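Hypothetical protein PHS013 (Pyrococcus horikoshii, PDB 1WMI) probably acts as the toxin of a RelE/ParE-type toxin-antitoxin pair, presumably restraining cell growth until a partner antitoxin binds and neutralises it. Local coordinates at residues T2-V11 and W72-L82. Residues are numbered along the deposited sequence; the frame is centred on the assembly and turned at random.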
loop_
_atom_site.group_PDB
_atom_site.type_symbol
_atom_site.label_atom_id
_atom_site.label_comp_id
_atom_site.label_asym_id
_atom_site.label_seq_id
_atom_site.Cartn_x
_atom_site.Cartn_y
_atom_site.Cartn_z
ATOM N N THR A 2 16.551 15.219 11.336
ATOM C CA THR A 2 15.836 15.934 10.272
ATOM C C THR A 2 14.434 16.418 10.655
ATOM O O THR A 2 14.151 17.610 10.599
ATOM C CB THR A 2 15.693 15.072 8.991
ATOM O OG1 THR A 2 16.941 14.445 8.678
ATOM C CG2 THR A 2 15.283 15.947 7.813
ATOM N N TYR A 3 13.562 15.490 11.040
ATOM C CA TYR A 3 12.188 15.826 11.412
ATOM C C TYR A 3 11.903 15.551 12.885
ATOM O O TYR A 3 12.395 14.585 13.453
ATOM C CB TYR A 3 11.196 15.013 10.569
ATOM C CG TYR A 3 11.228 15.305 9.086
ATOM C CD1 TYR A 3 10.409 16.287 8.527
ATOM C CD2 TYR A 3 12.101 14.624 8.248
ATOM C CE1 TYR A 3 10.460 16.578 7.163
ATOM C CE2 TYR A 3 12.162 14.905 6.894
ATOM C CZ TYR A 3 11.343 15.884 6.358
ATOM O OH TYR A 3 11.419 16.147 5.016
ATOM N N ARG A 4 11.091 16.402 13.496
ATOM C CA ARG A 4 10.725 16.218 14.890
ATOM C C ARG A 4 9.436 15.391 14.880
ATOM O O ARG A 4 8.464 15.752 14.204
ATOM C CB ARG A 4 10.497 17.577 15.548
ATOM C CG ARG A 4 10.640 17.577 17.058
ATOM C CD ARG A 4 11.016 18.975 17.554
ATOM N NE ARG A 4 11.312 19.024 18.987
ATOM C CZ ARG A 4 10.391 19.034 19.945
ATOM N NH1 ARG A 4 10.762 19.079 21.221
ATOM N NH2 ARG A 4 9.101 19.006 19.631
ATOM N N VAL A 5 9.443 14.271 15.602
ATOM C CA VAL A 5 8.283 13.392 15.656
ATOM C C VAL A 5 7.522 13.522 16.966
ATOM O O VAL A 5 8.106 13.443 18.054
ATOM C CB VAL A 5 8.691 11.905 15.484
ATOM C CG1 VAL A 5 7.457 11.021 15.469
ATOM C CG2 VAL A 5 9.476 11.728 14.197
ATOM N N LYS A 6 6.212 13.717 16.853
ATOM C CA LYS A 6 5.354 13.847 18.026
ATOM C C LYS A 6 4.248 12.794 17.992
ATOM O O LYS A 6 3.799 12.360 16.927
ATOM C CB LYS A 6 4.745 15.256 18.093
ATOM C CG LYS A 6 5.772 16.360 18.339
ATOM C CD LYS A 6 5.192 17.748 18.068
ATOM C CE LYS A 6 4.135 18.171 19.092
ATOM N NZ LYS A 6 4.705 18.817 20.316
ATOM N N ILE A 7 3.821 12.382 19.175
ATOM C CA ILE A 7 2.788 11.374 19.299
ATOM C C ILE A 7 1.639 11.937 20.110
ATOM O O ILE A 7 1.851 12.599 21.126
ATOM C CB ILE A 7 3.340 10.124 20.001
ATOM C CG1 ILE A 7 4.665 9.721 19.349
ATOM C CG2 ILE A 7 2.341 8.991 19.900
ATOM C CD1 ILE A 7 5.274 8.482 19.923
ATOM N N HIS A 8 0.417 11.684 19.650
ATOM C CA HIS A 8 -0.750 12.171 20.361
ATOM C C HIS A 8 -0.904 11.330 21.617
ATOM O O HIS A 8 -0.631 10.130 21.608
ATOM C CB HIS A 8 -2.003 12.072 19.489
ATOM C CG HIS A 8 -3.210 12.708 20.109
ATOM N ND1 HIS A 8 -3.785 12.229 21.262
ATOM C CD2 HIS A 8 -3.920 13.803 19.756
ATOM C CE1 HIS A 8 -4.803 13.006 21.598
ATOM N NE2 HIS A 8 -4.903 13.967 20.701
ATOM N N LYS A 9 -1.334 11.980 22.692
ATOM C CA LYS A 9 -1.520 11.350 23.998
ATOM C C LYS A 9 -2.254 10.017 23.957
ATOM O O LYS A 9 -1.806 9.043 24.565
ATOM C CB LYS A 9 -2.276 12.301 24.926
ATOM C CG LYS A 9 -1.722 12.398 26.340
ATOM C CD LYS A 9 -0.433 13.209 26.395
ATOM C CE LYS A 9 -0.304 13.905 27.751
ATOM N NZ LYS A 9 0.988 14.623 27.925
ATOM N N GLN A 10 -3.380 9.973 23.249
ATOM C CA GLN A 10 -4.167 8.749 23.165
ATOM C C GLN A 10 -3.431 7.614 22.458
ATOM O O GLN A 10 -3.698 6.446 22.725
ATOM C CB GLN A 10 -5.506 9.013 22.465
ATOM C CG GLN A 10 -6.381 10.091 23.114
ATOM C CD GLN A 10 -6.553 9.921 24.625
ATOM O OE1 GLN A 10 -6.767 8.816 25.122
ATOM N NE2 GLN A 10 -6.475 11.030 25.356
ATOM N N VAL A 11 -2.523 7.951 21.545
ATOM C CA VAL A 11 -1.741 6.935 20.841
ATOM C C VAL A 11 -0.770 6.318 21.837
ATOM O O VAL A 11 -0.634 5.096 21.915
ATOM C CB VAL A 11 -0.923 7.538 19.661
ATOM C CG1 VAL A 11 0.148 6.540 19.195
ATOM C CG2 VAL A 11 -1.858 7.881 18.501
ATOM N N TRP A 72 5.650 19.878 6.306
ATOM C CA TRP A 72 6.916 20.130 5.643
ATOM C C TRP A 72 7.568 21.445 6.020
ATOM O O TRP A 72 8.787 21.518 6.117
ATOM C CB TRP A 72 6.734 20.062 4.127
ATOM C CG TRP A 72 6.153 18.758 3.674
ATOM C CD1 TRP A 72 4.837 18.488 3.444
ATOM C CD2 TRP A 72 6.866 17.540 3.417
ATOM N NE1 TRP A 72 4.682 17.179 3.056
ATOM C CE2 TRP A 72 5.910 16.572 3.030
ATOM C CE3 TRP A 72 8.215 17.169 3.477
ATOM C CZ2 TRP A 72 6.262 15.253 2.701
ATOM C CZ3 TRP A 72 8.568 15.861 3.152
ATOM C CH2 TRP A 72 7.592 14.917 2.767
ATOM N N LYS A 73 6.758 22.475 6.244
ATOM C CA LYS A 73 7.269 23.798 6.596
ATOM C C LYS A 73 8.025 23.787 7.917
ATOM O O LYS A 73 9.148 24.282 8.005
ATOM C CB LYS A 73 6.113 24.799 6.681
ATOM C CG LYS A 73 6.546 26.263 6.679
ATOM C CD LYS A 73 6.227 26.971 7.994
ATOM C CE LYS A 73 7.287 26.741 9.057
ATOM N NZ LYS A 73 8.541 27.506 8.836
ATOM N N ASP A 74 7.406 23.214 8.942
ATOM C CA ASP A 74 8.014 23.143 10.268
ATOM C C ASP A 74 8.820 21.865 10.486
ATOM O O ASP A 74 9.545 21.749 11.473
ATOM C CB ASP A 74 6.928 23.218 11.342
ATOM C CG ASP A 74 6.100 24.480 11.255
ATOM O OD1 ASP A 74 4.858 24.377 11.307
ATOM O OD2 ASP A 74 6.684 25.577 11.159
ATOM N N LYS A 75 8.687 20.913 9.567
ATOM C CA LYS A 75 9.378 19.628 9.672
ATOM C C LYS A 75 8.880 18.888 10.917
ATOM O O LYS A 75 9.658 18.422 11.738
ATOM C CB LYS A 75 10.897 19.831 9.740
ATOM C CG LYS A 75 11.491 20.443 8.473
ATOM C CD LYS A 75 12.998 20.227 8.378
ATOM C CE LYS A 75 13.769 21.017 9.427
ATOM N NZ LYS A 75 15.242 20.826 9.256
ATOM N N VAL A 76 7.563 18.797 11.053
ATOM C CA VAL A 76 6.959 18.123 12.189
ATOM C C VAL A 76 6.079 16.980 11.718
ATOM O O VAL A 76 5.200 17.169 10.872
ATOM C CB VAL A 76 6.105 19.101 13.025
ATOM C CG1 VAL A 76 5.293 18.349 14.055
ATOM C CG2 VAL A 76 7.002 20.095 13.712
ATOM N N ILE A 77 6.340 15.794 12.256
ATOM C CA ILE A 77 5.577 14.599 11.927
ATOM C C ILE A 77 4.766 14.253 13.165
ATOM O O ILE A 77 5.307 14.145 14.266
ATOM C CB ILE A 77 6.504 13.415 11.574
ATOM C CG1 ILE A 77 7.305 13.753 10.311
ATOM C CG2 ILE A 77 5.684 12.145 11.370
ATOM C CD1 ILE A 77 8.137 12.608 9.787
ATOM N N LYS A 78 3.462 14.095 13.001
ATOM C CA LYS A 78 2.631 13.788 14.150
ATOM C C LYS A 78 1.945 12.470 13.937
ATOM O O LYS A 78 1.357 12.240 12.883
ATOM C CB LYS A 78 1.573 14.874 14.368
ATOM C CG LYS A 78 2.128 16.269 14.606
ATOM C CD LYS A 78 1.007 17.268 14.863
ATOM C CE LYS A 78 1.529 18.685 14.898
ATOM N NZ LYS A 78 0.434 19.642 15.196
ATOM N N ILE A 79 2.049 11.599 14.937
ATOM C CA ILE A 79 1.399 10.303 14.890
ATOM C C ILE A 79 -0.006 10.598 15.402
ATOM O O ILE A 79 -0.199 10.853 16.587
ATOM C CB ILE A 79 2.092 9.285 15.830
ATOM C CG1 ILE A 79 3.592 9.206 15.511
ATOM C CG2 ILE A 79 1.418 7.918 15.714
ATOM C CD1 ILE A 79 3.923 8.725 14.118
ATOM N N LEU A 80 -0.979 10.590 14.501
ATOM C CA LEU A 80 -2.357 10.881 14.866
ATOM C C LEU A 80 -3.110 9.743 15.552
ATOM O O LEU A 80 -3.676 9.943 16.627
ATOM C CB LEU A 80 -3.136 11.355 13.636
ATOM C CG LEU A 80 -2.760 12.745 13.103
ATOM C CD1 LEU A 80 -2.621 13.732 14.261
ATOM C CD2 LEU A 80 -1.461 12.671 12.354
ATOM N N LYS A 81 -3.137 8.559 14.945
ATOM C CA LYS A 81 -3.844 7.438 15.559
ATOM C C LYS A 81 -3.457 6.071 15.011
ATOM O O LYS A 81 -2.732 5.962 14.021
ATOM C CB LYS A 81 -5.358 7.616 15.412
ATOM C CG LYS A 81 -5.862 7.429 13.995
ATOM C CD LYS A 81 -7.375 7.369 13.946
ATOM C CE LYS A 81 -7.914 6.159 14.691
ATOM N NZ LYS A 81 -9.403 6.072 14.553
ATOM N N LEU A 82 -3.950 5.030 15.679
ATOM C CA LEU A 82 -3.678 3.650 15.295
ATOM C C LEU A 82 -4.959 3.011 14.802
ATOM O O LEU A 82 -6.052 3.463 15.142
ATOM C CB LEU A 82 -3.166 2.853 16.491
ATOM C CG LEU A 82 -1.989 3.438 17.268
ATOM C CD1 LEU A 82 -1.596 2.482 18.385
ATOM C CD2 LEU A 82 -0.820 3.675 16.322
#
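With CG set opposite the carbonyl carbon (chi1 -64°), Tyr3 lays its ring across Lys75, CD1 lying 3.8 Å from Lys75 CB, and its OH reaches the edge of the Trp72 indole, 3.4 Å from CZ3. Ile77 has the same first torsion and an extended tip, which sends its CD1 to 4.0 Å from Tyr3 CB. The Tyr3 hydroxyl is hydrogen-bonded to a polar side chain of another protein chain. Beyond this end, strands 4-8 and 76-82 run parallel, joined by five backbone hydrogen bonds: Arg4 and Lys6 each donate and accept, and His8 N closes the row on Ile79 O at 3.2 Å, less straight than the others. Val5, Ile7, Ile77 and Ile79 share the sheet face covered by helix 20-33; Ile7 and Ile79 lie side by side there, CG1 to CG1 4.0 Å. The other face carries Arg4, Lys6, Val76 and Lys78, and Lys6 CD rests 4.1 Å from Val76 CG1. Past Ile79 the two segments part as residues 9-11 turn into a helix, and Val11 packs on segment 72-82, its CG2 3.3 Å from Leu80 O and its CG1 against Ile79 CG2 and Leu82 CD2. His8 caps this helix: its ND1 accepts the N-H of Gln10, N to ND1 3.0 Å, in the ring plane. On its outer side strand 4-8 pairs antiparallel with a strand of another protein chain, while Arg4 forms a salt bridge to an acidic side chain of that chain. Pairing the first strand in parallel with the last, the helices and antiparallel strands between them in sequence, is characteristic of the RelE/ParE toxin fold.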